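Local atomic coordinates of N-acylethanolamine-hydrolyzing acid amidase beta-subunit (PDB entry 6DY3), a protein that probably hydrolyses bioactive fatty acid amides such as N-palmitoylethanolamine to ethanolamine and free fatty acids, as the beta subunit of an autocatalytically cleaved amidase. Residues I4-S9 and R188-K193; N29-V34 and L208-T213; R97-N102 and V110-R115; T162-W167 and D172-T177. All coordinates share one frame; numbering follows the deposited sequence.

Overall arrangement
The four contacts are spread over an Ntn-hydrolase sandwich, two antiparallel sheets with helices outside them. Along the chain the segments of contacts 1 and 2 alternate, and contacts 3 and 4 follow one another between 29-34 and 188-193. Contacts 1 and 2 share the sheet that carries strands 2-7 and 209-215; contact 1 ties it to the start of helix 192-199, contact 2 to the second sheet. Contact 3 pairs two helices over that second sheet, and contact 4 sets the loop after strand 158-161 against the start of helix 173-185. Centres lie 21 to 26 Å apart, those of contacts 3 and 4 on opposite sides of the chain's centre, so they occupy separate parts of the fold without touching.

Contact 1 of 4, residues I4-S9 and R188-K193; sequences IVAQNS and RNFDEK
The ring of Phe-190 meets Ala-6 obliquely, its CE2 lying 4.0 Å from CB of Ala-6, while the amide of Asn-8 holds the carbonyl oxygen of Phe-190 nearly in its own plane. Leu-182 and Leu-185 of helix 173-185 and Met-195 of helix 192-199 also touch the ring. This is a junction between a sheet and its outer helices in the Ntn-hydrolase sandwich: strand 2-7, which follows the probable nucleophile Cys-1, ends here, and the chain entering helix 192-199 lies against that end. Phe-190 has CG anti to its backbone N (chi1 -172°), which places CE2 of the ring beside the methyl of Ala-6. Asn-8 ND2 donates to Phe-190 O at 2.9 Å with an N-H...O angle of 154°, and the approach is close to the line of the carbonyl. OD1 of the same amide accepts from the backbone N of Gln-12, so the group is held at both ends and its rotation is fixed. A leucine in place of Asn-8 would probably leave Phe-190 O and the backbone N of Gln-12 without these partners and weaken the tie between strand end and helix entry. Beyond Phe-190, Asp-191 caps helix 192-199. On the solvent side, Ser-9 OG lies beside the backbone of Arg-188, 3.4 Å from its CA.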
# COMPACT_ATOMS: atom_id res chain seq x y z
N ILE B 4 -8.42 -5.41 -5.70
CA ILE B 4 -9.07 -6.30 -6.65
C ILE B 4 -8.05 -6.66 -7.73
O ILE B 4 -7.28 -5.81 -8.17
CB ILE B 4 -10.32 -5.66 -7.29
CG1 ILE B 4 -11.28 -5.16 -6.20
CG2 ILE B 4 -11.02 -6.66 -8.22
CD1 ILE B 4 -12.46 -4.37 -6.75
N VAL B 5 -8.06 -7.93 -8.13
CA VAL B 5 -7.29 -8.41 -9.27
C VAL B 5 -8.22 -9.24 -10.14
O VAL B 5 -8.94 -10.11 -9.63
CB VAL B 5 -6.07 -9.23 -8.84
CG1 VAL B 5 -5.53 -10.07 -10.00
CG2 VAL B 5 -4.99 -8.30 -8.32
N ALA B 6 -8.21 -8.98 -11.45
CA ALA B 6 -9.09 -9.67 -12.39
C ALA B 6 -8.36 -9.93 -13.70
O ALA B 6 -7.59 -9.09 -14.17
CB ALA B 6 -10.37 -8.86 -12.66
N GLN B 7 -8.61 -11.10 -14.28
CA GLN B 7 -8.08 -11.45 -15.60
C GLN B 7 -9.24 -11.65 -16.56
O GLN B 7 -10.10 -12.51 -16.33
CB GLN B 7 -7.20 -12.70 -15.53
CG GLN B 7 -6.51 -13.01 -16.84
CD GLN B 7 -5.60 -14.21 -16.76
OE1 GLN B 7 -5.57 -14.94 -15.77
NE2 GLN B 7 -4.81 -14.40 -17.80
N ASN B 8 -9.27 -10.87 -17.63
CA ASN B 8 -10.38 -10.94 -18.56
C ASN B 8 -10.19 -12.11 -19.52
O ASN B 8 -9.23 -12.88 -19.43
CB ASN B 8 -10.53 -9.62 -19.32
CG ASN B 8 -9.31 -9.27 -20.15
OD1 ASN B 8 -8.47 -10.13 -20.44
ND2 ASN B 8 -9.21 -8.02 -20.56
N SER B 9 -11.13 -12.25 -20.46
CA SER B 9 -11.08 -13.37 -21.40
C SER B 9 -9.84 -13.28 -22.29
O SER B 9 -9.24 -14.30 -22.62
CB SER B 9 -12.35 -13.38 -22.25
OG SER B 9 -13.51 -13.50 -21.45
N ARG B 188 -15.79 -11.18 -19.78
CA ARG B 188 -15.48 -10.78 -21.14
C ARG B 188 -15.49 -9.26 -21.27
O ARG B 188 -16.36 -8.58 -20.73
CB ARG B 188 -16.48 -11.40 -22.12
CG ARG B 188 -16.16 -11.11 -23.58
CD ARG B 188 -16.96 -11.99 -24.55
NE ARG B 188 -16.62 -13.41 -24.41
CZ ARG B 188 -17.43 -14.36 -23.94
NH1 ARG B 188 -18.67 -14.07 -23.55
NH2 ARG B 188 -17.00 -15.61 -23.86
N ASN B 189 -14.49 -8.74 -21.99
CA ASN B 189 -14.34 -7.31 -22.24
C ASN B 189 -14.13 -6.50 -20.96
O ASN B 189 -14.32 -5.28 -20.96
CB ASN B 189 -15.53 -6.75 -23.02
CG ASN B 189 -15.62 -7.32 -24.43
OD1 ASN B 189 -14.64 -7.82 -24.98
ND2 ASN B 189 -16.81 -7.22 -25.02
N PHE B 190 -13.73 -7.15 -19.87
CA PHE B 190 -13.41 -6.42 -18.65
C PHE B 190 -12.06 -5.75 -18.82
O PHE B 190 -11.05 -6.42 -19.07
CB PHE B 190 -13.40 -7.35 -17.44
CG PHE B 190 -13.27 -6.63 -16.14
CD1 PHE B 190 -14.39 -6.29 -15.40
CD2 PHE B 190 -12.03 -6.27 -15.65
CE1 PHE B 190 -14.28 -5.62 -14.21
CE2 PHE B 190 -11.90 -5.60 -14.45
CZ PHE B 190 -13.03 -5.27 -13.73
N ASP B 191 -12.04 -4.43 -18.70
CA ASP B 191 -10.81 -3.67 -18.89
C ASP B 191 -10.60 -2.70 -17.74
O ASP B 191 -11.31 -2.76 -16.73
CB ASP B 191 -10.85 -2.92 -20.22
CG ASP B 191 -12.00 -1.93 -20.30
OD1 ASP B 191 -11.88 -0.94 -21.05
OD2 ASP B 191 -13.03 -2.14 -19.63
N GLU B 192 -9.62 -1.81 -17.88
CA GLU B 192 -9.34 -0.87 -16.80
C GLU B 192 -10.52 0.06 -16.53
O GLU B 192 -10.72 0.47 -15.38
CB GLU B 192 -8.08 -0.07 -17.14
CG GLU B 192 -8.10 0.64 -18.49
CD GLU B 192 -8.50 2.10 -18.40
OE1 GLU B 192 -8.61 2.64 -17.27
OE2 GLU B 192 -8.70 2.73 -19.46
N LYS B 193 -11.30 0.40 -17.55
CA LYS B 193 -12.47 1.24 -17.33
C LYS B 193 -13.56 0.48 -16.57
O LYS B 193 -14.32 1.09 -15.81
CB LYS B 193 -13.02 1.76 -18.66
CG LYS B 193 -12.10 2.78 -19.32
CD LYS B 193 -12.80 3.50 -20.45
CE LYS B 193 -11.82 4.37 -21.24
NZ LYS B 193 -11.13 5.36 -20.37

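Contact 2 of 4, residues N29-V34 and L208-T213. With NAG (2-acetamido-2-deoxy-beta-D-glucopyranose), chain I.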
# COMPACT_ATOMS: atom_id res chain seq x y z
N ASN B 29 -4.02 15.64 0.71
CA ASN B 29 -3.13 16.74 0.34
C ASN B 29 -1.69 16.31 0.14
O ASN B 29 -0.90 17.11 -0.38
CB ASN B 29 -3.18 17.83 1.40
CG ASN B 29 -4.44 18.68 1.33
OD1 ASN B 29 -5.01 18.90 0.27
ND2 ASN B 29 -4.87 19.16 2.48
N ILE B 30 -1.31 15.10 0.53
CA ILE B 30 0.09 14.68 0.44
C ILE B 30 0.22 13.36 -0.30
O ILE B 30 1.27 12.71 -0.26
CB ILE B 30 0.73 14.60 1.84
CG1 ILE B 30 0.00 13.58 2.72
CG2 ILE B 30 0.71 15.98 2.50
CD1 ILE B 30 0.73 13.25 4.00
N THR B 31 -0.83 12.96 -1.00
CA THR B 31 -0.77 11.76 -1.82
C THR B 31 -0.02 12.06 -3.12
O THR B 31 -0.34 13.02 -3.82
CB THR B 31 -2.18 11.24 -2.14
OG1 THR B 31 -2.86 10.91 -0.92
CG2 THR B 31 -2.12 9.99 -3.01
N ILE B 32 0.98 11.24 -3.42
CA ILE B 32 1.85 11.46 -4.57
C ILE B 32 2.09 10.15 -5.31
O ILE B 32 1.99 9.06 -4.73
CB ILE B 32 3.19 12.11 -4.14
CG1 ILE B 32 3.93 11.19 -3.16
CG2 ILE B 32 2.96 13.49 -3.54
CD1 ILE B 32 5.33 11.64 -2.81
N HIS B 33 2.39 10.26 -6.60
CA HIS B 33 2.85 9.14 -7.40
C HIS B 33 4.34 9.31 -7.65
O HIS B 33 4.81 10.42 -7.92
CB HIS B 33 2.09 9.05 -8.73
CG HIS B 33 2.57 7.96 -9.63
ND1 HIS B 33 3.67 8.11 -10.44
CD2 HIS B 33 2.11 6.71 -9.84
CE1 HIS B 33 3.87 7.00 -11.12
NE2 HIS B 33 2.94 6.13 -10.77
N VAL B 34 5.09 8.22 -7.54
CA VAL B 34 6.55 8.27 -7.57
C VAL B 34 7.07 7.26 -8.59
O VAL B 34 6.59 6.12 -8.65
CB VAL B 34 7.15 7.99 -6.18
CG1 VAL B 34 8.65 7.77 -6.28
CG2 VAL B 34 6.83 9.14 -5.23
N LEU B 208 -14.28 7.41 3.71
CA LEU B 208 -12.88 7.29 4.11
C LEU B 208 -11.94 7.04 2.95
O LEU B 208 -10.72 7.00 3.16
CB LEU B 208 -12.73 6.17 5.15
CG LEU B 208 -13.59 6.33 6.40
CD1 LEU B 208 -13.31 5.21 7.36
CD2 LEU B 208 -13.36 7.67 7.06
N THR B 209 -12.45 6.88 1.73
CA THR B 209 -11.59 6.56 0.60
C THR B 209 -10.71 7.76 0.26
O THR B 209 -11.22 8.84 -0.04
CB THR B 209 -12.43 6.13 -0.60
OG1 THR B 209 -13.33 5.09 -0.21
CG2 THR B 209 -11.53 5.62 -1.71
N VAL B 210 -9.39 7.56 0.32
CA VAL B 210 -8.45 8.63 -0.03
C VAL B 210 -8.25 8.68 -1.53
O VAL B 210 -8.43 9.73 -2.17
CB VAL B 210 -7.12 8.43 0.71
CG1 VAL B 210 -6.06 9.43 0.21
CG2 VAL B 210 -7.32 8.59 2.20
N PHE B 211 -7.85 7.56 -2.13
CA PHE B 211 -7.65 7.51 -3.57
C PHE B 211 -8.13 6.17 -4.12
O PHE B 211 -8.27 5.19 -3.40
CB PHE B 211 -6.18 7.72 -3.96
CG PHE B 211 -5.23 6.66 -3.47
CD1 PHE B 211 -5.17 5.42 -4.09
CD2 PHE B 211 -4.35 6.92 -2.44
CE1 PHE B 211 -4.30 4.45 -3.65
CE2 PHE B 211 -3.46 5.96 -2.00
CZ PHE B 211 -3.43 4.73 -2.61
N SER B 212 -8.36 6.17 -5.42
CA SER B 212 -8.63 4.97 -6.20
C SER B 212 -7.59 4.91 -7.32
O SER B 212 -7.26 5.94 -7.92
CB SER B 212 -10.04 4.99 -6.81
OG SER B 212 -11.05 4.99 -5.83
N THR B 213 -7.07 3.71 -7.59
CA THR B 213 -6.03 3.55 -8.59
C THR B 213 -6.25 2.25 -9.35
O THR B 213 -6.88 1.31 -8.86
CB THR B 213 -4.62 3.56 -7.96
OG1 THR B 213 -3.63 3.63 -8.99
CG2 THR B 213 -4.39 2.32 -7.13
C1 NAG I . -6.02 20.01 2.58
C2 NAG I . -7.17 19.43 3.42
C3 NAG I . -8.21 20.51 3.75
C4 NAG I . -7.55 21.78 4.28
C5 NAG I . -6.45 22.23 3.34
C6 NAG I . -5.66 23.43 3.82
C7 NAG I . -8.29 18.42 1.49
C8 NAG I . -8.92 17.18 0.93
N2 NAG I . -7.81 18.32 2.73
O3 NAG I . -9.12 20.00 4.72
O4 NAG I . -8.52 22.82 4.41
O5 NAG I . -5.50 21.16 3.21
O6 NAG I . -6.00 23.80 5.16
O7 NAG I . -8.23 19.46 0.85
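Thr-31 carries the whole close part of this contact, its two branches each meeting a different residue of 208-213. The methyl CG2 stands 3.8 Å from CD2 of Phe-211 and approaches the ring obliquely, whereas the hydroxyl OG1 lies 3.7 Å from CG1 of Val-210. With chi1 at -61° CG2 is anti to the backbone N and OG1 lies beside it, which sets the methyl by the ring and keeps the hydroxyl on the side of helix 24-28. There OG1 is hydrogen-bonded to the carbonyl oxygen of Leu-27, so this buried polar atom is satisfied although its neighbour across the contact is a methyl. Val-210 departs from ordinary strand geometry (psi -56°), and the two successive side chains Val-210 and Phe-211 both turn toward Thr-31. The contact spans the two facing sheets of the Ntn-hydrolase sandwich: strand 31-38 belongs to one, strand 209-215 to the other, and the backbones stay apart, with the CA atoms of Thr-31 and Phe-211 8.3 Å from each other. Phe-211 also packs on Leu-19 and Leu-47, and its side chain comes about 4 Å from that of Arg-17, a residue probably important for activity. Residues 32-34 extend their sheet across the interface by a parallel ladder with a strand of the alpha subunit. Toward the start of 29-34 the packing gives way to the partly exposed Asn-29, whose ND2 is covalently bound to C1 of the N-acetylglucosamine at 1.4 Å; the sugar is hydrogen-bonded to the backbone O of Glu-25.

Contact 3 of 4, residues R97-N102 and V110-R115; sequences RDVLEN and VDAFSR
Val-99 sits against the aromatic ring of Phe-113 with both of its methyls and has the most area buried of any residue here. Its CG1 lies 3.5 Å from CZ of Phe-113 and its CG2 3.6 Å from CE1 of the same ring, so both methyls lie on one side of the ring plane, by its CE1-CZ end, the two side chains meeting at a slant. Phe-113 has CG anti to its own carbonyl carbon (chi1 -67°), which lets the CE1-CZ end of the ring come up to the neighbouring helix. The third contributor, Ala-112, offers its CB to CG2 of Val-99 at 4.1 Å. Helices 92-102 and 106-113 are joined by only three residues and pack as a helical hairpin on the sheet of the Ntn sandwich that holds strands 64-70, 122-127 and 134-139. Phe-113 reaches that sheet too, touching Val-66, Ile-124, Val-126 and Ile-137, while Val-99 rests on Tyr-64. Cutting the ring back to an alanine here is likely to leave CG1 of Val-99 without its neighbour and open a gap between hairpin and sheet. Ser-114 OG donates to the carbonyl oxygen of Val-110 at 2.6 Å.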
# COMPACT_ATOMS: atom_id res chain seq x y z
N ARG B 97 8.84 -2.25 -0.75
CA ARG B 97 9.69 -1.51 -1.67
C ARG B 97 10.92 -2.31 -2.05
O ARG B 97 11.37 -2.28 -3.20
CB ARG B 97 10.09 -0.17 -1.05
CG ARG B 97 11.02 0.66 -1.91
CD ARG B 97 11.36 1.97 -1.24
NE ARG B 97 12.48 2.65 -1.88
CZ ARG B 97 13.04 3.77 -1.43
NH1 ARG B 97 12.58 4.34 -0.32
NH2 ARG B 97 14.06 4.31 -2.09
N ASP B 98 11.49 -3.04 -1.08
CA ASP B 98 12.66 -3.86 -1.36
C ASP B 98 12.34 -4.96 -2.36
O ASP B 98 13.18 -5.32 -3.20
CB ASP B 98 13.20 -4.45 -0.06
CG ASP B 98 14.45 -5.29 -0.28
OD1 ASP B 98 15.54 -4.70 -0.41
OD2 ASP B 98 14.33 -6.53 -0.30
N VAL B 99 11.13 -5.52 -2.29
CA VAL B 99 10.73 -6.53 -3.26
C VAL B 99 10.60 -5.91 -4.64
O VAL B 99 11.04 -6.49 -5.65
CB VAL B 99 9.43 -7.22 -2.81
CG1 VAL B 99 8.89 -8.15 -3.90
CG2 VAL B 99 9.65 -7.99 -1.52
N LEU B 100 9.99 -4.72 -4.73
CA LEU B 100 9.85 -4.05 -6.01
C LEU B 100 11.21 -3.74 -6.63
O LEU B 100 11.33 -3.68 -7.86
CB LEU B 100 9.05 -2.75 -5.85
CG LEU B 100 7.55 -2.89 -5.63
CD1 LEU B 100 6.93 -1.55 -5.26
CD2 LEU B 100 6.88 -3.47 -6.87
N GLU B 101 12.23 -3.55 -5.80
CA GLU B 101 13.55 -3.16 -6.29
C GLU B 101 14.42 -4.34 -6.69
O GLU B 101 15.23 -4.21 -7.61
CB GLU B 101 14.27 -2.33 -5.23
CG GLU B 101 15.56 -1.68 -5.72
CD GLU B 101 16.07 -0.60 -4.77
OE1 GLU B 101 15.31 0.34 -4.46
OE2 GLU B 101 17.23 -0.69 -4.34
N ASN B 102 14.26 -5.50 -6.03
CA ASN B 102 15.16 -6.63 -6.22
C ASN B 102 14.52 -7.88 -6.81
O ASN B 102 15.24 -8.82 -7.14
CB ASN B 102 15.81 -7.00 -4.87
CG ASN B 102 16.59 -5.85 -4.27
OD1 ASN B 102 17.32 -5.15 -4.97
ND2 ASN B 102 16.42 -5.63 -2.97
N VAL B 110 6.08 -13.09 -5.73
CA VAL B 110 5.14 -13.88 -4.94
C VAL B 110 5.88 -14.74 -3.92
O VAL B 110 5.44 -14.88 -2.77
CB VAL B 110 4.26 -14.74 -5.87
CG1 VAL B 110 3.38 -15.69 -5.07
CG2 VAL B 110 3.40 -13.85 -6.76
N ASP B 111 7.00 -15.33 -4.31
CA ASP B 111 7.75 -16.15 -3.37
C ASP B 111 8.35 -15.31 -2.25
O ASP B 111 8.33 -15.73 -1.08
CB ASP B 111 8.84 -16.93 -4.11
CG ASP B 111 8.27 -18.04 -4.97
OD1 ASP B 111 7.20 -18.58 -4.62
OD2 ASP B 111 8.89 -18.37 -6.01
N ALA B 112 8.84 -14.12 -2.57
CA ALA B 112 9.40 -13.24 -1.55
C ALA B 112 8.35 -12.88 -0.51
O ALA B 112 8.64 -12.86 0.70
CB ALA B 112 9.97 -11.98 -2.19
N PHE B 113 7.13 -12.60 -0.95
CA PHE B 113 6.03 -12.27 -0.05
C PHE B 113 5.52 -13.48 0.72
O PHE B 113 4.78 -13.30 1.70
CB PHE B 113 4.87 -11.63 -0.83
CG PHE B 113 5.18 -10.27 -1.41
CD1 PHE B 113 5.84 -9.31 -0.67
CD2 PHE B 113 4.80 -9.96 -2.70
CE1 PHE B 113 6.11 -8.06 -1.20
CE2 PHE B 113 5.07 -8.71 -3.24
CZ PHE B 113 5.73 -7.77 -2.48
N SER B 114 5.87 -14.70 0.30
CA SER B 114 5.37 -15.92 0.93
C SER B 114 6.36 -16.56 1.90
O SER B 114 6.05 -17.61 2.47
CB SER B 114 5.01 -16.94 -0.15
OG SER B 114 4.09 -16.39 -1.07
N ARG B 115 7.54 -15.97 2.09
CA ARG B 115 8.54 -16.59 2.95
C ARG B 115 8.02 -16.70 4.38
O ARG B 115 7.35 -15.80 4.89
CB ARG B 115 9.84 -15.79 2.93
CG ARG B 115 10.67 -15.99 1.67
CD ARG B 115 12.09 -15.47 1.87
NE ARG B 115 12.12 -14.02 2.07
CZ ARG B 115 12.50 -13.13 1.15
NH1 ARG B 115 12.90 -13.52 -0.06
NH2 ARG B 115 12.48 -11.83 1.44

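Contact 4 of 4, residues T162-W167 and D172-T177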
# COMPACT_ATOMS: atom_id res chain seq x y z
N THR B 162 -10.36 -7.21 1.47
CA THR B 162 -10.37 -5.95 2.21
C THR B 162 -9.48 -6.12 3.44
O THR B 162 -8.32 -6.49 3.29
CB THR B 162 -11.80 -5.52 2.53
OG1 THR B 162 -12.44 -6.53 3.32
CG2 THR B 162 -12.59 -5.31 1.26
N ASN B 163 -10.00 -5.86 4.64
CA ASN B 163 -9.20 -5.76 5.85
C ASN B 163 -9.49 -6.84 6.89
O ASN B 163 -8.77 -6.91 7.89
CB ASN B 163 -9.44 -4.40 6.51
CG ASN B 163 -8.96 -3.26 5.66
OD1 ASN B 163 -9.72 -2.32 5.38
ND2 ASN B 163 -7.70 -3.32 5.23
N PHE B 164 -10.52 -7.66 6.72
CA PHE B 164 -10.99 -8.52 7.79
C PHE B 164 -10.96 -9.99 7.36
O PHE B 164 -10.56 -10.33 6.24
CB PHE B 164 -12.39 -8.11 8.23
CG PHE B 164 -12.56 -6.63 8.41
CD1 PHE B 164 -11.99 -5.98 9.49
CD2 PHE B 164 -13.32 -5.89 7.52
CE1 PHE B 164 -12.15 -4.63 9.67
CE2 PHE B 164 -13.49 -4.53 7.70
CZ PHE B 164 -12.90 -3.90 8.77
N ASP B 165 -11.37 -10.86 8.29
CA ASP B 165 -11.53 -12.29 8.04
C ASP B 165 -12.74 -12.79 8.82
O ASP B 165 -13.38 -12.04 9.56
CB ASP B 165 -10.24 -13.06 8.39
CG ASP B 165 -9.59 -12.57 9.65
OD1 ASP B 165 -10.33 -12.18 10.58
OD2 ASP B 165 -8.34 -12.56 9.72
N ASN B 166 -13.06 -14.07 8.64
CA ASN B 166 -14.13 -14.75 9.38
C ASN B 166 -15.44 -14.00 9.14
O ASN B 166 -15.68 -13.52 8.02
CB ASN B 166 -13.71 -14.86 10.83
CG ASN B 166 -12.49 -15.74 11.00
OD1 ASN B 166 -12.43 -16.85 10.46
ND2 ASN B 166 -11.50 -15.24 11.72
N TRP B 167 -16.31 -13.89 10.15
CA TRP B 167 -17.62 -13.27 9.95
C TRP B 167 -17.50 -11.86 9.40
O TRP B 167 -18.24 -11.48 8.49
CB TRP B 167 -18.39 -13.24 11.28
CG TRP B 167 -18.58 -14.58 11.93
CD1 TRP B 167 -17.89 -15.07 13.00
CD2 TRP B 167 -19.52 -15.59 11.56
NE1 TRP B 167 -18.35 -16.32 13.32
CE2 TRP B 167 -19.35 -16.66 12.45
CE3 TRP B 167 -20.50 -15.69 10.57
CZ2 TRP B 167 -20.12 -17.82 12.38
CZ3 TRP B 167 -21.25 -16.83 10.50
CH2 TRP B 167 -21.06 -17.88 11.39
N ASP B 172 -18.58 -7.72 4.99
CA ASP B 172 -18.05 -6.43 4.57
C ASP B 172 -18.77 -5.95 3.32
O ASP B 172 -18.69 -6.58 2.26
CB ASP B 172 -16.54 -6.54 4.32
CG ASP B 172 -15.88 -5.17 4.13
OD1 ASP B 172 -16.59 -4.19 3.86
OD2 ASP B 172 -14.63 -5.08 4.23
N ASP B 173 -19.49 -4.83 3.44
CA ASP B 173 -20.27 -4.33 2.32
C ASP B 173 -19.38 -3.92 1.15
O ASP B 173 -19.81 -4.01 -0.01
CB ASP B 173 -21.12 -3.15 2.78
CG ASP B 173 -22.54 -3.20 2.23
OD1 ASP B 173 -22.79 -3.97 1.28
OD2 ASP B 173 -23.40 -2.47 2.77
N ARG B 174 -18.17 -3.45 1.43
CA ARG B 174 -17.23 -3.14 0.35
C ARG B 174 -16.90 -4.38 -0.46
O ARG B 174 -16.90 -4.35 -1.70
CB ARG B 174 -15.95 -2.53 0.93
CG ARG B 174 -16.16 -1.21 1.65
CD ARG B 174 -14.88 -0.77 2.35
NE ARG B 174 -14.42 -1.77 3.30
CZ ARG B 174 -13.28 -1.69 3.98
NH1 ARG B 174 -12.47 -0.65 3.81
NH2 ARG B 174 -12.94 -2.65 4.83
N ARG B 175 -16.59 -5.48 0.22
CA ARG B 175 -16.22 -6.71 -0.49
C ARG B 175 -17.41 -7.31 -1.21
O ARG B 175 -17.29 -7.77 -2.35
CB ARG B 175 -15.62 -7.71 0.50
CG ARG B 175 -14.99 -8.92 -0.16
CD ARG B 175 -14.26 -9.80 0.85
NE ARG B 175 -13.68 -10.96 0.21
CZ ARG B 175 -14.33 -12.10 -0.01
NH1 ARG B 175 -15.60 -12.23 0.36
NH2 ARG B 175 -13.72 -13.10 -0.61
N ILE B 176 -18.58 -7.33 -0.57
CA ILE B 176 -19.78 -7.90 -1.19
C ILE B 176 -20.14 -7.13 -2.45
O ILE B 176 -20.43 -7.72 -3.50
CB ILE B 176 -20.95 -7.92 -0.19
CG1 ILE B 176 -20.61 -8.80 1.02
CG2 ILE B 176 -22.23 -8.40 -0.87
CD1 ILE B 176 -21.54 -8.61 2.19
N THR B 177 -20.15 -5.80 -2.37
CA THR B 177 -20.54 -4.99 -3.52
C THR B 177 -19.58 -5.19 -4.68
O THR B 177 -20.01 -5.36 -5.83
CB THR B 177 -20.59 -3.52 -3.11
OG1 THR B 177 -21.57 -3.35 -2.08
CG2 THR B 177 -20.93 -2.63 -4.30
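Asp-172 OD2 is gripped by two donors: Thr-162 OG1 at 2.8 Å, on its anti side but well out of the carboxylate plane (30°), and Arg-174 NH2 at 3.0 Å, on the syn side and tilted less. The other oxygen, OD1, accepts from Arg-174 NE through its syn lone pair in a nearly straight bond (171°) and from the backbone N of Arg-174, so Asp-172 serves as N-cap of helix 173-185 while Arg-174 clasps it side-on. The bend at chi3 of Arg-174 (-58°) folds the guanidinium back over its own helix start. NH2 also donates to Asn-163 OD1 at 3.3 Å, meeting it near the guanidinium edge. Asn-163, probably important for activity, uses the same OD1 to accept from the N atom of the likely nucleophile Cys-1, and its ND2 binds Ala-70 O. Arg-174 thus probably acts from the second shell, positioning Asn-163, and its NH1 has a salt-bridge partner in Asp-20. Phe-164 presents its ring edge to Asp-172 OD2. CG2 of Thr-162 lies over one face of the guanidinium and touches CB of Arg-175, a residue whose NE is hydrogen-bonded to Val-160 O, tying helix 173-185 to strand 158-161 beside strand 2-7.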